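Local atomic coordinates of aldehyde dehydrogenase (Burkholderia cenocepacia, PDB entry 4O6R), a protein that probably oxidises aldehydes to carboxylic acids with NAD(P)+ as electron acceptor, and holds adenosine monophosphate in its nucleotide pocket. Residues P155-P159 against L160-S164; G233-A236 against T237-I241; G276-W279 against A280-N284; K334-L337 against D338-S342; M441-I444 against N445-K448. All coordinates share one frame; numbering follows the deposited sequence.

Contact 1: residues P155-P159 against L160-S164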
# COMPACT_ATOMS: atom_id res chain seq x y z
N PRO A 155 -1.21 -10.18 -30.13
CA PRO A 155 -1.25 -11.25 -31.08
C PRO A 155 -2.66 -11.86 -31.26
O PRO A 155 -3.64 -11.33 -30.73
CB PRO A 155 -0.27 -12.26 -30.49
CG PRO A 155 -0.40 -12.09 -29.05
CD PRO A 155 -0.79 -10.66 -28.80
N TRP A 156 -2.71 -13.00 -31.96
CA TRP A 156 -3.96 -13.55 -32.45
C TRP A 156 -4.56 -14.67 -31.61
O TRP A 156 -5.58 -15.21 -32.00
CB TRP A 156 -3.75 -14.07 -33.88
CG TRP A 156 -2.47 -14.84 -34.04
CD1 TRP A 156 -1.30 -14.38 -34.55
CD2 TRP A 156 -2.23 -16.21 -33.65
NE1 TRP A 156 -0.35 -15.37 -34.53
CE2 TRP A 156 -0.89 -16.50 -33.97
CE3 TRP A 156 -3.02 -17.21 -33.07
CZ2 TRP A 156 -0.33 -17.78 -33.77
CZ3 TRP A 156 -2.46 -18.48 -32.86
CH2 TRP A 156 -1.13 -18.75 -33.22
N ASN A 157 -3.94 -15.02 -30.47
CA ASN A 157 -4.40 -16.22 -29.75
C ASN A 157 -5.59 -16.01 -28.80
O ASN A 157 -6.44 -16.89 -28.68
CB ASN A 157 -3.26 -16.95 -29.07
CG ASN A 157 -2.52 -16.10 -28.09
OD1 ASN A 157 -2.16 -14.98 -28.39
ND2 ASN A 157 -2.26 -16.63 -26.91
N PHE A 158 -5.69 -14.82 -28.19
CA PHE A 158 -6.83 -14.46 -27.34
C PHE A 158 -7.19 -13.01 -27.66
O PHE A 158 -7.10 -12.14 -26.81
CB PHE A 158 -6.48 -14.58 -25.86
CG PHE A 158 -6.34 -16.01 -25.35
CD1 PHE A 158 -7.45 -16.83 -25.24
CD2 PHE A 158 -5.11 -16.48 -24.91
CE1 PHE A 158 -7.34 -18.11 -24.73
CE2 PHE A 158 -4.99 -17.76 -24.38
CZ PHE A 158 -6.10 -18.58 -24.29
N PRO A 159 -7.57 -12.74 -28.92
CA PRO A 159 -7.72 -11.33 -29.29
C PRO A 159 -8.77 -10.59 -28.50
O PRO A 159 -8.53 -9.44 -28.12
CB PRO A 159 -8.06 -11.37 -30.78
CG PRO A 159 -8.36 -12.78 -31.11
CD PRO A 159 -7.78 -13.65 -30.05
N LEU A 160 -9.91 -11.21 -28.25
CA LEU A 160 -10.95 -10.53 -27.48
C LEU A 160 -10.46 -10.27 -26.06
O LEU A 160 -10.52 -9.15 -25.57
CB LEU A 160 -12.24 -11.36 -27.46
CG LEU A 160 -13.44 -10.79 -26.71
CD1 LEU A 160 -13.83 -9.43 -27.26
CD2 LEU A 160 -14.61 -11.76 -26.77
N MET A 161 -9.93 -11.29 -25.41
CA MET A 161 -9.48 -11.14 -24.03
C MET A 161 -8.38 -10.09 -23.91
O MET A 161 -8.35 -9.32 -22.95
CB MET A 161 -9.00 -12.48 -23.49
CG MET A 161 -9.24 -12.71 -22.01
SD MET A 161 -8.82 -14.43 -21.62
CE MET A 161 -7.06 -14.42 -22.06
N PHE A 162 -7.49 -10.05 -24.90
CA PHE A 162 -6.39 -9.08 -24.88
C PHE A 162 -6.86 -7.64 -24.94
O PHE A 162 -6.17 -6.77 -24.42
CB PHE A 162 -5.38 -9.31 -26.01
CG PHE A 162 -4.52 -10.52 -25.82
CD1 PHE A 162 -4.13 -10.92 -24.57
CD2 PHE A 162 -4.08 -11.23 -26.91
CE1 PHE A 162 -3.35 -12.05 -24.41
CE2 PHE A 162 -3.28 -12.32 -26.76
CZ PHE A 162 -2.90 -12.74 -25.51
N THR A 163 -8.02 -7.37 -25.56
CA THR A 163 -8.56 -6.00 -25.52
C THR A 163 -8.69 -5.52 -24.09
O THR A 163 -8.35 -4.37 -23.78
CB THR A 163 -9.92 -5.81 -26.24
OG1 THR A 163 -10.98 -6.51 -25.58
CG2 THR A 163 -9.83 -6.27 -27.69
N SER A 164 -9.21 -6.38 -23.23
CA SER A 164 -9.41 -6.06 -21.83
C SER A 164 -8.10 -6.03 -21.05
O SER A 164 -7.87 -5.12 -20.26
CB SER A 164 -10.41 -7.01 -21.19
OG SER A 164 -9.87 -8.32 -21.01
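Two phenylalanine rings carry this contact. Phe158 CB sits over the centre of one face of the Phe162 ring, 4.0 Å from the centroid, a CH-pi contact. At the edge of that ring, in its plane, come Pro155 O and Asn157 OD1, the latter 3.3 Å from Phe162 CE2, while Pro155 CD approaches CE2 obliquely at 3.6 Å. The Phe158 ring has Met161 CE over one face, displaced toward the rim, with CE 3.7 Å from Phe158 CG; Met161 is modelled in two conformers, so this applies to one of them. Phe158 is the N-cap residue, and its carbonyl O receives Phe162 N at 2.9 Å with an N-H...O angle of 158°. Phe162 CG lies beside its own backbone N (chi1 -72°), which turns the ring back beneath the cap. Asn157 OD1 is buried without a partner beyond that ring edge, whereas ND2 bonds Gln287 O. The sequence Pro-Trp-Asn-Phe-Pro is a hallmark of aldehyde dehydrogenases, and in relatives its asparagine lines the oxyanion hole. The turn leads from strand 138-153 into helix 159-172, which packs against helices 87-98, 102-123 and 187-199.

Contact 2: residues G233-A236 against T237-I241. With AMP (adenosine monophosphate), chain E.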
# COMPACT_ATOMS: atom_id res chain seq x y z
N GLY A 233 4.22 -11.21 -27.86
CA GLY A 233 4.60 -11.93 -29.08
C GLY A 233 5.95 -12.60 -28.95
O GLY A 233 6.34 -12.96 -27.83
N SER A 234 6.67 -12.78 -30.06
CA SER A 234 7.91 -13.55 -30.08
C SER A 234 9.06 -12.76 -29.47
O SER A 234 9.07 -11.54 -29.46
CB SER A 234 8.29 -13.96 -31.51
OG SER A 234 8.76 -12.85 -32.29
N THR A 235 10.07 -13.50 -29.01
CA THR A 235 11.30 -12.90 -28.51
C THR A 235 11.95 -12.03 -29.54
O THR A 235 12.36 -10.89 -29.23
CB THR A 235 12.32 -13.98 -28.11
OG1 THR A 235 11.62 -15.04 -27.47
CG2 THR A 235 13.36 -13.42 -27.13
N ALA A 236 12.07 -12.54 -30.77
CA ALA A 236 12.71 -11.77 -31.82
C ALA A 236 12.00 -10.44 -32.04
O ALA A 236 12.62 -9.40 -32.25
CB ALA A 236 12.73 -12.57 -33.13
N THR A 237 10.67 -10.47 -32.05
CA THR A 237 9.96 -9.23 -32.28
C THR A 237 10.06 -8.31 -31.06
O THR A 237 10.15 -7.10 -31.20
CB THR A 237 8.53 -9.50 -32.75
OG1 THR A 237 8.62 -10.19 -33.99
CG2 THR A 237 7.78 -8.22 -32.98
N GLY A 238 10.11 -8.88 -29.87
CA GLY A 238 10.34 -8.09 -28.66
C GLY A 238 11.63 -7.30 -28.69
O GLY A 238 11.66 -6.13 -28.29
N ARG A 239 12.70 -7.94 -29.18
CA ARG A 239 14.00 -7.24 -29.42
C ARG A 239 13.84 -6.03 -30.36
O ARG A 239 14.36 -4.95 -30.10
CB ARG A 239 15.07 -8.20 -29.95
CG ARG A 239 15.49 -9.29 -28.97
CD ARG A 239 16.81 -9.95 -29.34
NE ARG A 239 17.20 -10.89 -28.29
CZ ARG A 239 16.88 -12.18 -28.25
NH1 ARG A 239 16.22 -12.74 -29.24
NH2 ARG A 239 17.25 -12.93 -27.22
N ARG A 240 13.06 -6.20 -31.41
CA ARG A 240 12.77 -5.13 -32.36
C ARG A 240 11.96 -3.97 -31.72
O ARG A 240 12.17 -2.81 -32.04
CB ARG A 240 12.03 -5.67 -33.60
CG ARG A 240 12.84 -6.69 -34.40
CD ARG A 240 12.42 -6.79 -35.87
NE ARG A 240 11.04 -7.25 -36.05
CZ ARG A 240 10.63 -8.53 -36.10
NH1 ARG A 240 11.49 -9.55 -35.95
NH2 ARG A 240 9.34 -8.80 -36.27
N ILE A 241 11.04 -4.32 -30.82
CA ILE A 241 10.30 -3.31 -30.05
C ILE A 241 11.26 -2.50 -29.20
O ILE A 241 11.20 -1.28 -29.18
CB ILE A 241 9.25 -3.95 -29.10
CG1 ILE A 241 8.14 -4.67 -29.90
CG2 ILE A 241 8.65 -2.91 -28.17
CD1 ILE A 241 7.32 -3.78 -30.82
P AMP E . 4.91 -11.80 -33.52
O1P AMP E . 5.49 -11.95 -32.15
O2P AMP E . 5.91 -11.17 -34.51
O3P AMP E . 4.17 -13.06 -33.99
O5' AMP E . 3.68 -10.69 -33.45
C5' AMP E . 2.70 -10.41 -32.42
C4' AMP E . 2.06 -9.03 -32.76
O4' AMP E . 3.12 -8.12 -33.10
C3' AMP E . 1.10 -8.97 -33.96
O3' AMP E . -0.04 -8.07 -33.78
C2' AMP E . 2.04 -8.53 -35.10
O2' AMP E . 1.41 -7.95 -36.27
C1' AMP E . 3.00 -7.57 -34.42
N9 AMP E . 4.34 -7.39 -35.08
C8 AMP E . 4.97 -8.23 -35.96
N7 AMP E . 6.16 -7.70 -36.37
C5 AMP E . 6.33 -6.49 -35.76
C6 AMP E . 7.36 -5.41 -35.72
N6 AMP E . 8.49 -5.47 -36.44
N1 AMP E . 7.16 -4.32 -34.95
C2 AMP E . 6.04 -4.22 -34.22
N3 AMP E . 5.06 -5.16 -34.21
C4 AMP E . 5.13 -6.30 -34.93
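Ser234 OG accepts the backbone N-H of Thr237 at 3.1 Å, and the same hydroxyl lies 3.4 Å from AMP O1P in a weak contact whose proton is not settled. This is the N-cap of helix 235-245, within the beta-alpha-beta unit of strands 228-232 and 251-255, and it builds one wall of the AMP site. The phosphate stands at the N-terminal end of the helix, whose dipole would probably favour its negative charge. Ser234 N donates to O1P along a nearly straight line (165°), although the modelled separation of 2.5 Å is unusually short. Gly233, lacking a side chain, allows the phosphate to come close to its CA. Three residues on from Ser234, in the first turn of the helix, Thr237 OG1 donates to AMP O2P at 2.9 Å. OG1 of that threonine lies beside its backbone N (chi1 -63°), which leaves CG2 to meet AMP C5 at 3.6 Å. The guanidinium of Arg240 has Thr237 CA over one face and AMP N7 at its edge, in plane. Away from the nucleotide, Thr235 CG2 lies over one face of the Arg239 guanidinium, which bonds Gly247 O of the second subunit. AMP is also held by Val154 O, Lys180 NZ and Gln218 OE1. Ile241 CD1 reaches adenine C2 at 3.7 Å.

Contact 3: residues G276-W279 against A280-N284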
# COMPACT_ATOMS: atom_id res chain seq x y z
N GLY A 276 -5.98 -31.61 -15.28
CA GLY A 276 -5.26 -30.36 -15.28
C GLY A 276 -4.30 -30.25 -16.45
O GLY A 276 -4.20 -29.19 -17.07
N ALA A 277 -3.57 -31.33 -16.70
CA ALA A 277 -2.61 -31.39 -17.82
C ALA A 277 -3.29 -31.20 -19.17
O ALA A 277 -2.77 -30.48 -20.04
CB ALA A 277 -1.85 -32.70 -17.81
N ALA A 278 -4.45 -31.83 -19.33
CA ALA A 278 -5.18 -31.72 -20.59
C ALA A 278 -5.68 -30.29 -20.83
O ALA A 278 -5.48 -29.73 -21.92
CB ALA A 278 -6.31 -32.73 -20.64
N TRP A 279 -6.28 -29.69 -19.81
CA TRP A 279 -6.62 -28.28 -19.84
C TRP A 279 -5.41 -27.42 -20.17
O TRP A 279 -5.48 -26.52 -21.01
CB TRP A 279 -7.24 -27.87 -18.49
CG TRP A 279 -7.12 -26.45 -18.11
CD1 TRP A 279 -6.26 -25.90 -17.19
CD2 TRP A 279 -7.90 -25.36 -18.61
NE1 TRP A 279 -6.46 -24.56 -17.11
CE2 TRP A 279 -7.45 -24.19 -17.98
CE3 TRP A 279 -8.94 -25.27 -19.55
CZ2 TRP A 279 -7.99 -22.93 -18.25
CZ3 TRP A 279 -9.49 -24.02 -19.83
CH2 TRP A 279 -9.02 -22.87 -19.18
N ALA A 280 -4.28 -27.69 -19.50
CA ALA A 280 -3.15 -26.80 -19.57
C ALA A 280 -2.55 -26.70 -20.96
O ALA A 280 -2.01 -25.64 -21.32
CB ALA A 280 -2.08 -27.23 -18.57
N ILE A 281 -2.60 -27.79 -21.73
CA ILE A 281 -2.00 -27.78 -23.07
C ILE A 281 -3.02 -27.80 -24.19
O ILE A 281 -2.75 -27.22 -25.24
CB ILE A 281 -0.96 -28.88 -23.26
CG1 ILE A 281 -0.15 -28.73 -24.57
CG2 ILE A 281 -1.61 -30.26 -23.22
CD1 ILE A 281 0.57 -27.39 -24.74
N PHE A 282 -4.19 -28.42 -24.01
CA PHE A 282 -5.13 -28.54 -25.13
C PHE A 282 -6.16 -27.44 -25.23
O PHE A 282 -6.65 -27.18 -26.34
CB PHE A 282 -5.76 -29.95 -25.18
CG PHE A 282 -4.71 -31.03 -25.29
CD1 PHE A 282 -3.69 -30.94 -26.23
CD2 PHE A 282 -4.71 -32.11 -24.43
CE1 PHE A 282 -2.70 -31.90 -26.32
CE2 PHE A 282 -3.73 -33.07 -24.52
CZ PHE A 282 -2.72 -32.97 -25.45
N HIS A 283 -6.45 -26.75 -24.13
CA HIS A 283 -7.32 -25.60 -24.22
C HIS A 283 -6.69 -24.59 -25.15
O HIS A 283 -5.48 -24.39 -25.13
CB HIS A 283 -7.61 -24.94 -22.87
CG HIS A 283 -8.25 -23.60 -23.00
ND1 HIS A 283 -7.58 -22.43 -22.73
CD2 HIS A 283 -9.49 -23.23 -23.42
CE1 HIS A 283 -8.38 -21.40 -22.93
NE2 HIS A 283 -9.54 -21.85 -23.38
N ASN A 284 -7.53 -23.98 -25.98
CA ASN A 284 -7.14 -22.97 -26.96
C ASN A 284 -6.19 -23.54 -28.00
O ASN A 284 -5.40 -22.82 -28.62
CB ASN A 284 -6.54 -21.71 -26.32
CG ASN A 284 -7.00 -20.44 -27.02
OD1 ASN A 284 -8.21 -20.26 -27.19
ND2 ASN A 284 -6.06 -19.58 -27.45
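Helix 270-282, the crossover helix between strands 261-264 and 294-298, finishes where Trp279 and His283 stack one turn apart. The six-membered ring of Trp279 and the imidazole form an offset stack, with centroids 4.5 Å apart and planes at 24°. Trp279 CZ3 comes within 3.4 Å of His283 CG, displaced toward the rim of the imidazole, and Asn284 CB covers the opposite face. Both side chains leave with CG anti to the backbone N (chi1 155° and 167°), which sends them the same way, side by side. His283 is the first residue to abandon helical angles, and the geometry records it: His283 N still bonds Trp279 O, but at 3.3 Å and from above the carbonyl plane. One residue earlier, Phe282 N bonds Ala278 O at 2.8 Å, nearly in line with the carbonyl, and Ala278 CB meets Phe282 CD2 at 4.2 Å. His493 of the second subunit meets the indole edge-to-face. Trp279 NE1 donates to Tyr447 O, and Lys448 makes a cation-pi contact with the indole. Since His283 ND1 is paired with Lys448 NZ, ND1 most likely acts as the acceptor, which would favour a neutral imidazole.

Contact 4: residues K334-L337 against D338-S342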
# COMPACT_ATOMS: atom_id res chain seq x y z
N LYS A 334 -2.74 -21.13 -41.32
CA LYS A 334 -2.02 -22.13 -42.09
C LYS A 334 -0.54 -22.19 -41.70
O LYS A 334 0.02 -23.25 -41.48
CB LYS A 334 -2.21 -21.86 -43.59
CG LYS A 334 -1.51 -22.84 -44.53
CD LYS A 334 -1.84 -24.28 -44.20
CE LYS A 334 -1.33 -25.25 -45.26
NZ LYS A 334 -1.19 -26.62 -44.65
N GLN A 335 0.07 -21.02 -41.55
CA GLN A 335 1.49 -20.94 -41.23
C GLN A 335 1.82 -21.59 -39.90
O GLN A 335 2.84 -22.27 -39.76
CB GLN A 335 1.95 -19.49 -41.22
CG GLN A 335 1.92 -18.86 -42.60
CD GLN A 335 0.57 -18.25 -43.02
OE1 GLN A 335 -0.48 -18.51 -42.44
NE2 GLN A 335 0.62 -17.43 -44.08
N HIS A 336 0.93 -21.40 -38.93
CA HIS A 336 1.16 -21.94 -37.62
C HIS A 336 0.96 -23.47 -37.64
O HIS A 336 1.75 -24.20 -37.01
CB HIS A 336 0.22 -21.27 -36.60
CG HIS A 336 0.45 -21.74 -35.22
ND1 HIS A 336 1.71 -21.76 -34.66
CD2 HIS A 336 -0.40 -22.26 -34.29
CE1 HIS A 336 1.63 -22.25 -33.43
NE2 HIS A 336 0.37 -22.58 -33.19
N LEU A 337 -0.07 -23.95 -38.34
CA LEU A 337 -0.22 -25.39 -38.56
C LEU A 337 1.04 -26.03 -39.17
O LEU A 337 1.49 -27.07 -38.72
CB LEU A 337 -1.40 -25.72 -39.45
CG LEU A 337 -1.46 -27.17 -39.89
CD1 LEU A 337 -1.77 -28.05 -38.68
CD2 LEU A 337 -2.50 -27.41 -40.96
N ASP A 338 1.57 -25.43 -40.23
CA ASP A 338 2.77 -25.99 -40.87
C ASP A 338 3.94 -26.05 -39.89
O ASP A 338 4.70 -27.00 -39.88
CB ASP A 338 3.13 -25.20 -42.11
CG ASP A 338 2.13 -25.41 -43.23
OD1 ASP A 338 1.33 -26.37 -43.18
OD2 ASP A 338 2.14 -24.59 -44.16
N ARG A 339 4.05 -25.03 -39.04
CA ARG A 339 5.08 -24.99 -38.02
C ARG A 339 4.91 -26.17 -37.03
O ARG A 339 5.87 -26.81 -36.65
CB ARG A 339 4.96 -23.67 -37.29
CG ARG A 339 6.16 -23.23 -36.51
CD ARG A 339 6.89 -22.04 -37.16
NE ARG A 339 8.30 -22.40 -37.07
CZ ARG A 339 9.01 -22.39 -35.95
NH1 ARG A 339 8.49 -21.90 -34.82
NH2 ARG A 339 10.26 -22.82 -35.96
N VAL A 340 3.68 -26.46 -36.65
CA VAL A 340 3.45 -27.52 -35.65
C VAL A 340 3.73 -28.88 -36.30
O VAL A 340 4.36 -29.73 -35.69
CB VAL A 340 2.04 -27.43 -35.04
CG1 VAL A 340 1.74 -28.64 -34.16
CG2 VAL A 340 1.90 -26.13 -34.25
N LEU A 341 3.31 -29.06 -37.55
CA LEU A 341 3.59 -30.31 -38.23
C LEU A 341 5.11 -30.50 -38.40
O LEU A 341 5.64 -31.61 -38.21
CB LEU A 341 2.84 -30.38 -39.57
CG LEU A 341 1.31 -30.41 -39.45
CD1 LEU A 341 0.61 -30.41 -40.82
CD2 LEU A 341 0.89 -31.60 -38.61
N SER A 342 5.81 -29.42 -38.70
CA SER A 342 7.28 -29.48 -38.81
C SER A 342 7.93 -29.93 -37.47
O SER A 342 8.88 -30.72 -37.49
CB SER A 342 7.81 -28.13 -39.28
OG SER A 342 9.24 -28.11 -39.28
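Lys334 sets off with CG anti to its backbone N (chi1 180°) and bends at chi2, while Asp338 holds its carboxylate beside its own N (chi1 -70°); together these turns bring the two ends into a salt bridge. Lys334 NZ meets Asp338 OD1 at 2.9 Å, on the syn side and slightly out of the carboxylate plane. The aliphatic part of the lysine follows the carboxylate, with Lys334 CE 3.6 Å from Asp338 OD1. The pair is four residues apart on the first turns of helix 334-349, where Asp338 N also bonds Lys334 O at 3.0 Å. The same i to i+4 spacing joins the other two pairs. Val340 CG2 lies over one face of the His336 ring, 4.2 Å from the centroid and 21° off its normal, a CH-pi contact. Next to it, Leu337 CD1 touches Leu341 CG at 4.0 Å, the two side chains crossing at a slant, and Val372 packs against Leu337. His336 NE2 bonds Phe392 O, consistent with a proton on that nitrogen, and the ring also meets that of Trp156. The salt bridge lies toward the exposed side of the helix, with Tyr370 packed against Lys334, whereas Leu337 and Val340 are buried.

Contact 5: residues M441-I444 against N445-K448. With NO3 (nitrate ion), chain F.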
# COMPACT_ATOMS: atom_id res chain seq x y z
N MET A 441 4.76 -16.77 -12.57
CA MET A 441 3.55 -17.37 -12.05
C MET A 441 3.76 -18.87 -11.83
O MET A 441 4.37 -19.54 -12.66
CB MET A 441 2.41 -17.16 -13.05
CG MET A 441 2.15 -15.69 -13.36
SD MET A 441 1.09 -15.49 -14.79
CE MET A 441 2.25 -15.81 -16.11
N CYS A 442 3.25 -19.37 -10.71
CA CYS A 442 3.34 -20.79 -10.39
C CYS A 442 2.00 -21.27 -9.83
O CYS A 442 1.52 -20.74 -8.85
CB CYS A 442 4.46 -21.07 -9.38
SG CYS A 442 4.68 -22.83 -9.09
N TRP A 443 1.42 -22.26 -10.49
CA TRP A 443 0.12 -22.81 -10.12
C TRP A 443 0.32 -24.15 -9.45
O TRP A 443 0.95 -25.05 -10.03
CB TRP A 443 -0.77 -22.98 -11.39
CG TRP A 443 -1.10 -21.69 -12.07
CD1 TRP A 443 -1.94 -20.72 -11.60
CD2 TRP A 443 -0.57 -21.18 -13.31
NE1 TRP A 443 -1.98 -19.67 -12.47
CE2 TRP A 443 -1.15 -19.91 -13.52
CE3 TRP A 443 0.30 -21.68 -14.27
CZ2 TRP A 443 -0.88 -19.13 -14.65
CZ3 TRP A 443 0.59 -20.90 -15.38
CH2 TRP A 443 -0.00 -19.64 -15.55
N ILE A 444 -0.23 -24.28 -8.24
CA ILE A 444 -0.11 -25.52 -7.47
C ILE A 444 -1.47 -26.20 -7.42
O ILE A 444 -2.44 -25.62 -6.93
CB ILE A 444 0.40 -25.28 -6.05
CG1 ILE A 444 1.74 -24.57 -6.11
CG2 ILE A 444 0.52 -26.61 -5.33
CD1 ILE A 444 2.14 -23.89 -4.82
N ASN A 445 -1.51 -27.44 -7.93
CA ASN A 445 -2.74 -28.22 -8.03
C ASN A 445 -3.84 -27.58 -8.89
O ASN A 445 -5.05 -27.78 -8.68
CB ASN A 445 -3.23 -28.63 -6.63
CG ASN A 445 -2.32 -29.68 -5.99
OD1 ASN A 445 -1.57 -30.39 -6.67
ND2 ASN A 445 -2.36 -29.78 -4.66
N CYS A 446 -3.38 -26.82 -9.88
CA CYS A 446 -4.24 -26.12 -10.84
C CYS A 446 -3.29 -25.66 -11.94
O CYS A 446 -2.09 -25.88 -11.86
CB CYS A 446 -5.00 -24.96 -10.20
SG CYS A 446 -3.97 -23.65 -9.43
N TYR A 447 -3.83 -25.07 -12.99
CA TYR A 447 -2.99 -24.50 -14.04
C TYR A 447 -3.76 -23.42 -14.79
O TYR A 447 -4.97 -23.50 -14.94
CB TYR A 447 -2.48 -25.57 -15.01
CG TYR A 447 -1.05 -25.35 -15.47
CD1 TYR A 447 0.02 -25.84 -14.73
CD2 TYR A 447 -0.76 -24.67 -16.64
CE1 TYR A 447 1.35 -25.65 -15.15
CE2 TYR A 447 0.54 -24.48 -17.08
CZ TYR A 447 1.60 -24.96 -16.33
OH TYR A 447 2.87 -24.79 -16.79
N LYS A 448 -3.02 -22.43 -15.28
CA LYS A 448 -3.59 -21.32 -16.03
C LYS A 448 -4.71 -20.60 -15.29
O LYS A 448 -5.72 -20.24 -15.89
CB LYS A 448 -4.08 -21.75 -17.42
CG LYS A 448 -3.08 -22.51 -18.25
CD LYS A 448 -3.28 -22.36 -19.76
CE LYS A 448 -4.66 -22.79 -20.23
NZ LYS A 448 -4.85 -22.24 -21.61
N NO3 F . -5.24 -18.88 -20.88
O1 NO3 F . -5.20 -17.70 -20.53
O2 NO3 F . -6.39 -19.64 -20.73
O3 NO3 F . -4.14 -19.50 -21.46
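The indole of Trp443 is packed tightly by the chain that follows it, whereas Asn445 at the bend lies partly exposed. Strand 441-444 is the last of its sheet within the chain, and a parallel strand of the second subunit continues the sheet beyond it. The chain then turns at Asn445, whose positive phi (60°) is of left-handed type, and folds back over the tryptophan. Lys448 N stands over the centre of one indole face, 3.4 Å from Trp443 CD2, while Met441 CB lies over the opposite face. The edge of the indole points at the face of Tyr447, edge-to-face, with centroids 5.0 Å apart and planes at 50°. Toward the five-membered ring, Cys446 SG touches Trp443 CB at 3.8 Å and approaches the indole obliquely. Cys446 O is buried 3.2 Å from Trp443 CB and has no polar partner. Trp443 NE1 bonds Arg449 O, and Tyr447 OH bonds Ala261 O. On the looser side Asn445 ND2 bonds Thr424 O, and Leu427 of the third subunit packs nearby. Lys448 is buried, and its NZ donates to O3 of a nitrate, probably from the crystallisation liquor and also held by Arg112, at 2.8 Å and weakly to O2 at 3.1 Å.

From the N terminus the five contacts follow in series, each local, so none nests in or crosses another. Contact 1 closes the turn into helix 159-172, contact 2 caps helix 235-245, contact 3 ends helix 270-282, contact 4 opens helix 334-349, and contact 5 turns the chain after strand 441-444. Contact 1 meets two others: Asn157 O bonds Asn284 ND2 of contact 3 at 3.0 Å, and Trp156 packs on contact 4. Contacts 3 and 5, centres about 12 Å apart, are tied more closely. Contact 2 touches none of the others, but AMP reaches both it and Pro155 of contact 1. Contacts 2, 3 and 5 also face the second subunit.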